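Local structure of poly-gamma-glutamate hydrolase (Bacillus phage phiNIT1, 3A9L) at residues M34-P39 / V100-Y105; P39-I44 / L63-G68; V79-F84 / D150-R155; T113-L118 / K160-E165. The protein hydrolyses the gamma-glutamyl linkages of bacterial poly-gamma-glutamate as a phage zinc peptidase. One frame throughout, in Å; residues are numbered along the deposited sequence.

Contact 1. Residues M34-P39 / V100-Y105; sequences MIYFSP and VSFHGY. With ZN (zinc ion), chain C.
In the middle of the mixed sheet, strand 34-38 runs parallel to strand 100-105, an inner strand pair of an open alpha/beta fold, and the second strand carries a zinc ligand at its C-terminal end. Three main-chain bonds zip the pair together: V100 N to I35 O, F37 N to V100 O at 3.1 Å, and F102 N to F37 O at 2.9 Å, each donor lying nearly along the C=O axis. S38 extends the ladder with its side chain. OG, anti to the backbone N (chi1 173°), donates to F102 O at 2.9 Å and is also bonded to H40 N. On the face bearing Y36 and V100, the two side chains lie alongside each other, with Y36 CD1 3.5 Å from V100 CB. F102 CE1 also comes within 3.5 Å of Y36 CD1, so the two rings meet rim to rim with their planes at 49°, and M34 SD sits over one face of the Y36 ring. F37 goes to the other face, where S101 CB lies above its ring. Outward from this shell, helix 48-59 packs on F102 and S38, E203 takes the hydroxyl of Y36, and strand 162-167 flanks 100-105. Past the last bridge, P39 CG touches the H103 imidazole at CE1, and H103 ND1 binds the zinc at 2.1 Å, beside H40 and E45.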
loop_
_atom_site.group_PDB
_atom_site.type_symbol
_atom_site.label_atom_id
_atom_site.label_comp_id
_atom_site.label_asym_id
_atom_site.label_seq_id
_atom_site.Cartn_x
_atom_site.Cartn_y
_atom_site.Cartn_z
ATOM N N MET A 34 -11.893 8.474 6.117
ATOM C CA MET A 34 -11.429 7.618 7.210
ATOM C C MET A 34 -10.235 6.718 6.866
ATOM O O MET A 34 -10.199 6.080 5.799
ATOM C CB MET A 34 -12.599 6.752 7.715
ATOM C CG MET A 34 -12.288 5.848 8.898
ATOM S SD MET A 34 -11.547 6.705 10.293
ATOM C CE MET A 34 -12.962 7.316 11.139
ATOM N N ILE A 35 -9.260 6.648 7.781
ATOM C CA ILE A 35 -8.083 5.823 7.568
ATOM C C ILE A 35 -7.779 5.039 8.863
ATOM O O ILE A 35 -7.712 5.614 9.935
ATOM C CB ILE A 35 -6.834 6.674 7.153
ATOM C CG1 ILE A 35 -5.596 5.786 7.005
ATOM C CG2 ILE A 35 -6.612 7.851 8.136
ATOM C CD1 ILE A 35 -4.319 6.503 6.485
ATOM N N TYR A 36 -7.642 3.728 8.735
ATOM C CA TYR A 36 -7.335 2.889 9.854
ATOM C C TYR A 36 -5.916 2.462 9.710
ATOM O O TYR A 36 -5.498 2.006 8.647
ATOM C CB TYR A 36 -8.240 1.672 9.841
ATOM C CG TYR A 36 -9.683 2.007 10.041
ATOM C CD1 TYR A 36 -10.148 2.389 11.297
ATOM C CD2 TYR A 36 -10.584 1.975 8.979
ATOM C CE1 TYR A 36 -11.483 2.685 11.509
ATOM C CE2 TYR A 36 -11.939 2.300 9.190
ATOM C CZ TYR A 36 -12.360 2.635 10.468
ATOM O OH TYR A 36 -13.672 2.958 10.714
ATOM N N PHE A 37 -5.150 2.608 10.780
ATOM C CA PHE A 37 -3.708 2.422 10.615
ATOM C C PHE A 37 -2.981 2.113 11.902
ATOM O O PHE A 37 -3.500 2.307 12.995
ATOM C CB PHE A 37 -3.091 3.646 9.916
ATOM C CG PHE A 37 -2.826 4.793 10.829
ATOM C CD1 PHE A 37 -3.847 5.689 11.179
ATOM C CD2 PHE A 37 -1.559 4.973 11.365
ATOM C CE1 PHE A 37 -3.582 6.753 12.055
ATOM C CE2 PHE A 37 -1.286 6.026 12.244
ATOM C CZ PHE A 37 -2.293 6.907 12.601
ATOM N N SER A 38 -1.765 1.604 11.759
ATOM C CA SER A 38 -0.898 1.407 12.900
ATOM C C SER A 38 0.576 1.716 12.535
ATOM O O SER A 38 1.056 1.329 11.466
ATOM C CB SER A 38 -1.057 0.008 13.484
ATOM O OG SER A 38 -0.083 -0.184 14.496
ATOM N N PRO A 39 1.276 2.467 13.408
ATOM C CA PRO A 39 2.717 2.644 13.212
ATOM C C PRO A 39 3.534 1.476 13.780
ATOM O O PRO A 39 4.759 1.400 13.563
ATOM C CB PRO A 39 3.022 3.929 13.985
ATOM C CG PRO A 39 1.988 4.004 15.071
ATOM C CD PRO A 39 0.734 3.327 14.488
ATOM N N VAL A 100 -8.373 6.473 12.811
ATOM C CA VAL A 100 -8.387 5.559 13.964
ATOM C C VAL A 100 -7.094 4.731 13.995
ATOM O O VAL A 100 -6.785 3.995 13.047
ATOM C CB VAL A 100 -9.630 4.646 13.922
ATOM C CG1 VAL A 100 -9.584 3.617 15.027
ATOM C CG2 VAL A 100 -10.901 5.459 14.061
ATOM N N SER A 101 -6.341 4.812 15.093
ATOM C CA SER A 101 -5.037 4.112 15.158
ATOM C C SER A 101 -5.163 2.877 16.041
ATOM O O SER A 101 -5.937 2.882 16.961
ATOM C CB SER A 101 -3.958 5.015 15.708
ATOM O OG SER A 101 -4.248 5.432 17.030
ATOM N N PHE A 102 -4.409 1.827 15.753
ATOM C CA PHE A 102 -4.510 0.606 16.544
ATOM C C PHE A 102 -3.164 0.220 17.182
ATOM O O PHE A 102 -2.172 0.026 16.486
ATOM C CB PHE A 102 -5.042 -0.552 15.692
ATOM C CG PHE A 102 -6.426 -0.318 15.133
ATOM C CD1 PHE A 102 -6.620 0.465 13.986
ATOM C CD2 PHE A 102 -7.530 -0.866 15.760
ATOM C CE1 PHE A 102 -7.921 0.686 13.463
ATOM C CE2 PHE A 102 -8.821 -0.670 15.244
ATOM C CZ PHE A 102 -9.010 0.123 14.110
ATOM N N HIS A 103 -3.177 0.045 18.502
ATOM C CA HIS A 103 -1.959 -0.173 19.300
ATOM C C HIS A 103 -2.031 -1.354 20.201
ATOM O O HIS A 103 -3.118 -1.826 20.571
ATOM C CB HIS A 103 -1.619 1.063 20.131
ATOM C CG HIS A 103 -1.064 2.190 19.318
ATOM N ND1 HIS A 103 0.286 2.374 19.138
ATOM C CD2 HIS A 103 -1.680 3.177 18.619
ATOM C CE1 HIS A 103 0.480 3.428 18.361
ATOM N NE2 HIS A 103 -0.696 3.935 18.040
ATOM N N GLY A 104 -0.857 -1.863 20.555
ATOM C CA GLY A 104 -0.786 -2.969 21.521
ATOM C C GLY A 104 -0.027 -2.560 22.785
ATOM O O GLY A 104 1.043 -1.962 22.699
ATOM N N TYR A 105 -0.574 -2.854 23.963
ATOM C CA TYR A 105 0.187 -2.573 25.185
ATOM C C TYR A 105 0.294 -3.864 25.980
ATOM O O TYR A 105 -0.514 -4.771 25.781
ATOM C CB TYR A 105 -0.402 -1.380 25.998
ATOM C CG TYR A 105 -1.652 -1.698 26.792
ATOM C CD1 TYR A 105 -1.569 -2.158 28.109
ATOM C CD2 TYR A 105 -2.927 -1.545 26.227
ATOM C CE1 TYR A 105 -2.732 -2.461 28.844
ATOM C CE2 TYR A 105 -4.095 -1.837 26.959
ATOM C CZ TYR A 105 -3.986 -2.292 28.261
ATOM O OH TYR A 105 -5.127 -2.589 28.974
HETATM ZN ZN ZN C . 1.934 1.277 19.823
HETATM O O HOH W 1 1.193 0.955 21.951
#

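Contact 2. Residues P39-I44 / L63-G68; sequences PHAGGI and LYLFQG. With ZN (zinc ion), chain C.
At A41 the chain is extended, then G42 turns to a positive phi of 62°, and these torsions let 39-44 follow the end of strand 63-68 before folding over it in a type II' turn from A41 to I44. A41 N donates to F66 O in the carbonyl plane, and A41 O receives G68 N at 2.9 Å from above its plane. G43 N then closes the ladder on G68 O at 2.9 Å, with a nearly straight N-H...O angle of 171°. G42 CA adds a CA-H...O contact to the same G68 O at 3.5 Å. With CG1 of I44 anti to the carbonyl carbon (chi1 -44°) and the chain then extended, I44 CD1 comes to 3.5 Å from G68 N and beside the edge of the F66 ring. On the face shared by A41 and Q67, A41 CB touches both Q67 CG at 3.7 Å and L65 CD2 at 3.8 Å. The corner at P39 and H40 points the CB of H40 away from strand 63-68; P39 CG lies over the centre of the H40 ring, H40 ND1 binds the zinc at 2.2 Å, and NE2 is held by V79 O. The pair forms the two strands of a beta-alpha-beta unit: helix 48-59 makes the crossover and packs on A41 and L65, while strand 23-29 borders 63-68 on its other side and helix 10-16 meets F66.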
loop_
_atom_site.group_PDB
_atom_site.type_symbol
_atom_site.label_atom_id
_atom_site.label_comp_id
_atom_site.label_asym_id
_atom_site.label_seq_id
_atom_site.Cartn_x
_atom_site.Cartn_y
_atom_site.Cartn_z
ATOM N N PRO A 39 1.276 2.467 13.408
ATOM C CA PRO A 39 2.717 2.644 13.212
ATOM C C PRO A 39 3.534 1.476 13.780
ATOM O O PRO A 39 4.759 1.400 13.563
ATOM C CB PRO A 39 3.022 3.929 13.985
ATOM C CG PRO A 39 1.988 4.004 15.071
ATOM C CD PRO A 39 0.734 3.327 14.488
ATOM N N HIS A 40 2.841 0.616 14.528
ATOM C CA HIS A 40 3.432 -0.506 15.286
ATOM C C HIS A 40 2.836 -1.871 14.869
ATOM O O HIS A 40 2.480 -2.733 15.715
ATOM C CB HIS A 40 3.354 -0.220 16.810
ATOM C CG HIS A 40 3.849 1.153 17.191
ATOM N ND1 HIS A 40 3.361 1.861 18.268
ATOM C CD2 HIS A 40 4.774 1.958 16.612
ATOM C CE1 HIS A 40 3.947 3.042 18.332
ATOM N NE2 HIS A 40 4.803 3.129 17.328
ATOM N N ALA A 41 2.737 -2.075 13.550
ATOM C CA ALA A 41 2.128 -3.290 13.003
ATOM C C ALA A 41 3.127 -4.442 12.776
ATOM O O ALA A 41 4.283 -4.344 13.160
ATOM C CB ALA A 41 1.363 -2.977 11.724
ATOM N N GLY A 42 2.647 -5.532 12.170
ATOM C CA GLY A 42 3.440 -6.760 12.019
ATOM C C GLY A 42 3.751 -7.255 13.409
ATOM O O GLY A 42 2.865 -7.276 14.255
ATOM N N GLY A 43 5.011 -7.621 13.630
ATOM C CA GLY A 43 5.547 -8.080 14.922
ATOM C C GLY A 43 5.793 -7.052 16.042
ATOM O O GLY A 43 5.950 -7.441 17.198
ATOM N N ILE A 44 5.814 -5.751 15.737
ATOM C CA ILE A 44 6.020 -4.723 16.799
ATOM C C ILE A 44 4.921 -4.795 17.890
ATOM O O ILE A 44 5.218 -4.945 19.103
ATOM C CB ILE A 44 6.162 -3.271 16.236
ATOM C CG1 ILE A 44 7.074 -3.226 15.007
ATOM C CG2 ILE A 44 6.654 -2.298 17.333
ATOM C CD1 ILE A 44 6.897 -1.992 14.119
ATOM N N LEU A 63 -6.044 2.302 4.538
ATOM C CA LEU A 63 -5.177 1.500 5.388
ATOM C C LEU A 63 -3.761 2.035 5.296
ATOM O O LEU A 63 -3.306 2.451 4.222
ATOM C CB LEU A 63 -5.199 0.031 4.908
ATOM C CG LEU A 63 -4.218 -1.046 5.396
ATOM C CD1 LEU A 63 -4.818 -2.464 5.296
ATOM C CD2 LEU A 63 -2.849 -0.982 4.696
ATOM N N TYR A 64 -3.056 2.016 6.427
ATOM C CA TYR A 64 -1.609 2.234 6.433
ATOM C C TYR A 64 -1.068 1.375 7.533
ATOM O O TYR A 64 -1.660 1.374 8.609
ATOM C CB TYR A 64 -1.270 3.683 6.748
ATOM C CG TYR A 64 0.209 3.886 7.010
ATOM C CD1 TYR A 64 0.745 3.688 8.294
ATOM C CD2 TYR A 64 1.061 4.268 5.998
ATOM C CE1 TYR A 64 2.062 3.869 8.538
ATOM C CE2 TYR A 64 2.399 4.468 6.241
ATOM C CZ TYR A 64 2.887 4.256 7.502
ATOM O OH TYR A 64 4.207 4.417 7.760
ATOM N N LEU A 65 0.043 0.672 7.274
ATOM C CA LEU A 65 0.717 -0.168 8.291
ATOM C C LEU A 65 2.225 -0.077 8.201
ATOM O O LEU A 65 2.802 -0.413 7.164
ATOM C CB LEU A 65 0.371 -1.635 8.065
ATOM C CG LEU A 65 -1.036 -2.149 8.107
ATOM C CD1 LEU A 65 -0.980 -3.577 7.670
ATOM C CD2 LEU A 65 -1.602 -2.033 9.542
ATOM N N PHE A 66 2.875 0.362 9.269
ATOM C CA PHE A 66 4.344 0.268 9.357
ATOM C C PHE A 66 4.600 -0.981 10.148
ATOM O O PHE A 66 4.239 -1.043 11.328
ATOM C CB PHE A 66 4.960 1.502 10.057
ATOM C CG PHE A 66 6.467 1.499 10.086
ATOM C CD1 PHE A 66 7.150 0.892 11.158
ATOM C CD2 PHE A 66 7.214 2.125 9.088
ATOM C CE1 PHE A 66 8.546 0.863 11.198
ATOM C CE2 PHE A 66 8.607 2.104 9.131
ATOM C CZ PHE A 66 9.273 1.475 10.194
ATOM N N GLN A 67 5.164 -1.996 9.481
ATOM C CA GLN A 67 5.170 -3.370 10.025
ATOM C C GLN A 67 6.568 -3.847 10.377
ATOM O O GLN A 67 7.455 -3.759 9.531
ATOM C CB GLN A 67 4.603 -4.353 8.977
ATOM C CG GLN A 67 3.103 -4.225 8.646
ATOM C CD GLN A 67 2.543 -5.506 8.022
ATOM O OE1 GLN A 67 1.750 -6.205 8.642
ATOM N NE2 GLN A 67 3.014 -5.853 6.839
ATOM N N GLY A 68 6.749 -4.363 11.605
ATOM C CA GLY A 68 7.930 -5.171 11.939
ATOM C C GLY A 68 7.869 -6.568 11.334
ATOM O O GLY A 68 6.814 -7.208 11.345
HETATM ZN ZN ZN C . 1.934 1.277 19.823
HETATM O O HOH W 1 1.193 0.955 21.951
#

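Contact 3. Residues V79-F84 / D150-R155. With PO4 (phosphate ion), chain D.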
loop_
_atom_site.group_PDB
_atom_site.type_symbol
_atom_site.label_atom_id
_atom_site.label_comp_id
_atom_site.label_asym_id
_atom_site.label_seq_id
_atom_site.Cartn_x
_atom_site.Cartn_y
_atom_site.Cartn_z
ATOM N N VAL A 79 8.744 3.249 17.262
ATOM C CA VAL A 79 8.849 4.679 17.429
ATOM C C VAL A 79 7.498 5.184 17.939
ATOM O O VAL A 79 6.471 5.132 17.251
ATOM C CB VAL A 79 9.373 5.384 16.144
ATOM C CG1 VAL A 79 9.277 6.886 16.251
ATOM C CG2 VAL A 79 10.873 4.995 15.901
ATOM N N THR A 80 7.497 5.631 19.183
ATOM C CA THR A 80 6.283 6.109 19.800
ATOM C C THR A 80 5.487 7.064 18.885
ATOM O O THR A 80 6.078 7.822 18.105
ATOM C CB THR A 80 6.616 6.773 21.136
ATOM O OG1 THR A 80 5.460 6.742 21.983
ATOM C CG2 THR A 80 7.132 8.206 20.919
ATOM N N SER A 81 4.156 7.025 18.984
ATOM C CA SER A 81 3.250 7.817 18.103
ATOM C C SER A 81 3.463 9.332 18.088
ATOM O O SER A 81 3.268 9.987 17.051
ATOM C CB SER A 81 1.771 7.539 18.426
ATOM O OG SER A 81 1.531 6.167 18.664
ATOM N N THR A 82 3.838 9.915 19.230
ATOM C CA THR A 82 4.163 11.339 19.233
ATOM C C THR A 82 5.424 11.691 18.398
ATOM O O THR A 82 5.668 12.860 18.154
ATOM C CB THR A 82 4.416 11.854 20.648
ATOM O OG1 THR A 82 5.499 11.107 21.203
ATOM C CG2 THR A 82 3.161 11.731 21.532
ATOM N N HIS A 83 6.224 10.692 18.013
ATOM C CA HIS A 83 7.531 10.897 17.337
ATOM C C HIS A 83 7.519 10.277 15.944
ATOM O O HIS A 83 8.501 10.343 15.184
ATOM C CB HIS A 83 8.672 10.277 18.156
ATOM C CG HIS A 83 8.905 10.958 19.464
ATOM N ND1 HIS A 83 9.979 10.670 20.270
ATOM C CD2 HIS A 83 8.219 11.942 20.090
ATOM C CE1 HIS A 83 9.943 11.439 21.341
ATOM N NE2 HIS A 83 8.884 12.225 21.255
ATOM N N PHE A 84 6.377 9.695 15.617
ATOM C CA PHE A 84 6.299 8.843 14.447
ATOM C C PHE A 84 6.033 9.732 13.280
ATOM O O PHE A 84 5.011 10.427 13.200
ATOM C CB PHE A 84 5.240 7.756 14.593
ATOM C CG PHE A 84 5.193 6.799 13.419
ATOM C CD1 PHE A 84 4.418 7.092 12.308
ATOM C CD2 PHE A 84 5.920 5.622 13.438
ATOM C CE1 PHE A 84 4.360 6.231 11.243
ATOM C CE2 PHE A 84 5.875 4.753 12.368
ATOM C CZ PHE A 84 5.084 5.044 11.288
ATOM N N ASP A 150 0.836 16.199 18.686
ATOM C CA ASP A 150 1.892 15.386 18.074
ATOM C C ASP A 150 1.460 13.969 17.728
ATOM O O ASP A 150 1.846 13.460 16.685
ATOM C CB ASP A 150 3.070 15.260 19.005
ATOM C CG ASP A 150 3.738 16.594 19.292
ATOM O OD1 ASP A 150 3.669 17.508 18.440
ATOM O OD2 ASP A 150 4.367 16.699 20.373
ATOM N N ASN A 151 0.725 13.311 18.619
ATOM C CA ASN A 151 0.329 11.927 18.359
ATOM C C ASN A 151 -0.146 11.727 16.904
ATOM O O ASN A 151 -1.168 12.286 16.490
ATOM C CB ASN A 151 -0.736 11.458 19.358
ATOM C CG ASN A 151 -0.983 9.942 19.284
ATOM O OD1 ASN A 151 -1.294 9.399 18.213
ATOM N ND2 ASN A 151 -0.855 9.256 20.424
ATOM N N ILE A 152 0.586 10.939 16.129
ATOM C CA ILE A 152 0.200 10.721 14.714
ATOM C C ILE A 152 -1.326 10.683 14.412
ATOM O O ILE A 152 -1.772 11.302 13.438
ATOM C CB ILE A 152 0.916 9.506 14.064
ATOM C CG1 ILE A 152 0.556 9.386 12.569
ATOM C CG2 ILE A 152 0.598 8.195 14.796
ATOM C CD1 ILE A 152 1.034 10.554 11.688
ATOM N N VAL A 153 -2.114 9.992 15.238
ATOM C CA VAL A 153 -3.571 9.901 15.036
ATOM C C VAL A 153 -4.320 11.249 14.987
ATOM O O VAL A 153 -5.291 11.376 14.239
ATOM C CB VAL A 153 -4.287 8.911 16.027
ATOM C CG1 VAL A 153 -4.714 9.635 17.260
ATOM C CG2 VAL A 153 -5.520 8.301 15.353
ATOM N N ASN A 154 -3.849 12.263 15.723
ATOM C CA ASN A 154 -4.479 13.609 15.682
ATOM C C ASN A 154 -3.895 14.513 14.583
ATOM O O ASN A 154 -4.142 15.755 14.561
ATOM C CB ASN A 154 -4.318 14.316 17.036
ATOM C CG ASN A 154 -4.944 13.535 18.192
ATOM O OD1 ASN A 154 -6.013 12.896 18.051
ATOM N ND2 ASN A 154 -4.239 13.537 19.343
ATOM N N ARG A 155 -3.122 13.912 13.679
ATOM C CA ARG A 155 -2.571 14.677 12.577
ATOM C C ARG A 155 -3.297 14.330 11.271
ATOM O O ARG A 155 -2.790 14.603 10.180
ATOM C CB ARG A 155 -1.068 14.477 12.454
ATOM C CG ARG A 155 -0.312 14.809 13.740
ATOM C CD ARG A 155 1.149 14.577 13.527
ATOM N NE ARG A 155 1.679 15.457 12.485
ATOM C CZ ARG A 155 2.890 15.329 11.955
ATOM N NH1 ARG A 155 3.719 14.375 12.380
ATOM N NH2 ARG A 155 3.286 16.181 11.018
HETATM P P PO4 D . 2.953 4.059 21.735
HETATM O O1 PO4 D . 4.219 4.619 22.348
HETATM O O2 PO4 D . 1.768 4.143 22.683
HETATM O O3 PO4 D . 2.678 4.933 20.540
HETATM O O4 PO4 D . 3.148 2.625 21.327
HETATM O O HOH W 2 -1.805 6.565 17.979
HETATM O O HOH W 3 3.441 12.400 14.638
#
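This is a loop-to-loop contact beside the zinc site, joining the segment that precedes helix 87-94 to the one that leads toward strand 162-167. A single main-chain bond spans it: I152 N donates to S81 O at 3.0 Å, straight at the hydrogen (166°) but from well above the carbonyl plane. Around that bond the side chains fit closely. S81 CB presses on the amide group of N151, 3.6 Å from OD1, and meets I152 CG2 from the other segment's short 3-10 turn. N151, with CG anti to the backbone N (chi1 -169°), uses OD1 to accept V153 N along a lone pair, making an Asx turn; the same oxygen also accepts a hydrogen bond from a water. T82 CB lies against D150 CB at 4.0 Å. A second water accepts from R155 NH1 and lies within hydrogen-bonding distance of F84 O and D150 O, with more acceptors in reach than it has protons. On the other side of S81 a phosphate, probably from the crystallisation liquor, is gripped by S81 N at 3.0 Å and by S81 OG at 2.5 Å, both to O3, and by T80 OG1 to O1, with H78 also bonded to the ion. S81 thus faces two ways, phosphate on one side and N151 with I152 on the other, and its side chain touches the zinc ligands H40 and H103. Beneath the loops, I152 and V153 pack on F37 of strand 34-42, V153 also reaches strand 98-105, and F84, I152 and R155 rest on helix 87-94.

Contact 4. Residues T113-L118 / K160-E165; sequences TLVGGL and KGVQLE
Strands 113-116 and 162-165 run antiparallel, their axes 4.7 Å apart at 164°. L114 and E165 form one hydrogen-bonded pair, with L114 N to E165 O at 3.1 Å and E165 N to L114 O at 3.0 Å; G116 and Q163 form the next, with Q163 N to G116 O at 2.8 Å and G116 N donating back to Q163 O in the plane of that carbonyl. Between them V115 and L164 make the non-hydrogen-bonded pair. G117 follows at positive phi, which brings its CA to 3.3 Å from G161 O. On the face of V115 and L164, V115 CG1, anti to the backbone N (chi1 -167°), crosses obliquely to V162 CG1 at 3.7 Å, under helix 120-132. At the loop end, L118 CB lies against K160 CB at 4.0 Å. The opposite face carries Q163, whose NE2 donates to a water 2.7 Å from L114 O, one of several acceptors around that water, while OE1 accepts from N151 ND2. E165 bends at chi2 (-97°), leading its carboxylate away from L114 toward H103. This is the antiparallel pair at one side of a mixed, otherwise largely parallel sheet, and its E165 end borders the zinc site.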
loop_
_atom_site.group_PDB
_atom_site.type_symbol
_atom_site.label_atom_id
_atom_site.label_comp_id
_atom_site.label_asym_id
_atom_site.label_seq_id
_atom_site.Cartn_x
_atom_site.Cartn_y
_atom_site.Cartn_z
ATOM N N THR A 113 -9.284 -2.664 26.502
ATOM C CA THR A 113 -8.989 -1.656 25.503
ATOM C C THR A 113 -9.186 -0.252 26.095
ATOM O O THR A 113 -10.242 0.039 26.657
ATOM C CB THR A 113 -9.875 -1.827 24.247
ATOM O OG1 THR A 113 -9.610 -3.116 23.653
ATOM C CG2 THR A 113 -9.581 -0.720 23.239
ATOM N N LEU A 114 -8.150 0.584 25.941
ATOM C CA LEU A 114 -8.088 1.941 26.466
ATOM C C LEU A 114 -8.106 2.898 25.285
ATOM O O LEU A 114 -7.149 2.955 24.486
ATOM C CB LEU A 114 -6.828 2.146 27.339
ATOM C CG LEU A 114 -6.526 1.066 28.400
ATOM C CD1 LEU A 114 -5.137 1.241 28.993
ATOM C CD2 LEU A 114 -7.591 1.073 29.506
ATOM N N VAL A 115 -9.216 3.626 25.167
ATOM C CA VAL A 115 -9.495 4.424 23.975
ATOM C C VAL A 115 -9.311 5.914 24.278
ATOM O O VAL A 115 -9.918 6.446 25.208
ATOM C CB VAL A 115 -10.933 4.169 23.469
ATOM C CG1 VAL A 115 -11.136 4.748 22.066
ATOM C CG2 VAL A 115 -11.247 2.675 23.470
ATOM N N GLY A 116 -8.487 6.582 23.482
ATOM C CA GLY A 116 -8.319 8.018 23.630
ATOM C C GLY A 116 -8.253 8.694 22.292
ATOM O O GLY A 116 -8.774 8.182 21.297
ATOM N N GLY A 117 -7.572 9.828 22.250
ATOM C CA GLY A 117 -7.510 10.624 21.046
ATOM C C GLY A 117 -8.402 11.846 21.234
ATOM O O GLY A 117 -9.146 11.924 22.221
ATOM N N LEU A 118 -8.336 12.796 20.297
ATOM C CA LEU A 118 -9.126 14.043 20.411
ATOM C C LEU A 118 -10.504 13.948 19.773
ATOM O O LEU A 118 -11.363 14.787 20.040
ATOM C CB LEU A 118 -8.347 15.258 19.853
ATOM C CG LEU A 118 -7.149 15.713 20.707
ATOM C CD1 LEU A 118 -6.276 16.654 19.922
ATOM C CD2 LEU A 118 -7.580 16.310 22.091
ATOM N N LYS A 160 -8.198 15.585 14.926
ATOM C CA LYS A 160 -8.850 14.880 16.030
ATOM C C LYS A 160 -9.002 13.403 15.675
ATOM O O LYS A 160 -9.868 13.039 14.867
ATOM C CB LYS A 160 -10.238 15.470 16.290
ATOM C CG LYS A 160 -10.304 16.933 16.622
ATOM C CD LYS A 160 -11.757 17.375 16.811
ATOM C CE LYS A 160 -12.647 17.002 15.624
ATOM N NZ LYS A 160 -13.491 15.773 15.856
ATOM N N GLY A 161 -8.165 12.550 16.270
ATOM C CA GLY A 161 -8.134 11.139 15.937
ATOM C C GLY A 161 -8.603 10.283 17.109
ATOM O O GLY A 161 -8.959 10.824 18.142
ATOM N N VAL A 162 -8.634 8.955 16.937
ATOM C CA VAL A 162 -9.054 8.054 18.022
ATOM C C VAL A 162 -8.023 6.954 18.127
ATOM O O VAL A 162 -7.808 6.191 17.181
ATOM C CB VAL A 162 -10.424 7.376 17.756
ATOM C CG1 VAL A 162 -10.680 6.222 18.734
ATOM C CG2 VAL A 162 -11.559 8.379 17.791
ATOM N N GLN A 163 -7.422 6.840 19.294
ATOM C CA GLN A 163 -6.407 5.853 19.516
ATOM C C GLN A 163 -6.968 4.653 20.314
ATOM O O GLN A 163 -7.588 4.837 21.384
ATOM C CB GLN A 163 -5.226 6.494 20.276
ATOM C CG GLN A 163 -4.135 5.484 20.543
ATOM C CD GLN A 163 -2.976 6.042 21.348
ATOM O OE1 GLN A 163 -1.940 6.328 20.792
ATOM N NE2 GLN A 163 -3.151 6.168 22.679
ATOM N N LEU A 164 -6.736 3.434 19.824
ATOM C CA LEU A 164 -7.047 2.251 20.624
ATOM C C LEU A 164 -5.778 1.576 21.108
ATOM O O LEU A 164 -4.900 1.283 20.337
ATOM C CB LEU A 164 -7.905 1.218 19.865
ATOM C CG LEU A 164 -9.362 1.557 19.494
ATOM C CD1 LEU A 164 -9.433 2.629 18.425
ATOM C CD2 LEU A 164 -10.093 0.295 19.007
ATOM N N GLU A 165 -5.687 1.316 22.399
ATOM C CA GLU A 165 -4.503 0.628 22.911
ATOM C C GLU A 165 -4.998 -0.690 23.484
ATOM O O GLU A 165 -5.703 -0.697 24.503
ATOM C CB GLU A 165 -3.793 1.511 23.947
ATOM C CG GLU A 165 -2.932 2.684 23.344
ATOM C CD GLU A 165 -1.446 2.369 23.214
ATOM O OE1 GLU A 165 -1.029 1.267 23.557
ATOM O OE2 GLU A 165 -0.684 3.222 22.735
HETATM O O HOH W 4 -5.733 5.106 23.767
#

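Overall arrangement
From the N terminus, strand 34-42 serves two contacts in succession. Contact 2 closes first, joining 39-44 to 63-68 across one beta-alpha-beta crossover, and it lies within the longer loop that contact 1 closes by pairing 34-39 with 100-105; the two share P39 and the zinc. Contact 4 opens after contact 1 is complete and continues the sheet outward, since strand 98-105 also pairs with 162-167. Contact 3 crosses both contact 1 and contact 4 along the chain, its loops binding to H40 through V79 and to G161 and Q163 through N154 and N151. Contacts 2 and 4, with centres about 17 Å apart, lie on opposite sides of the chain's centre.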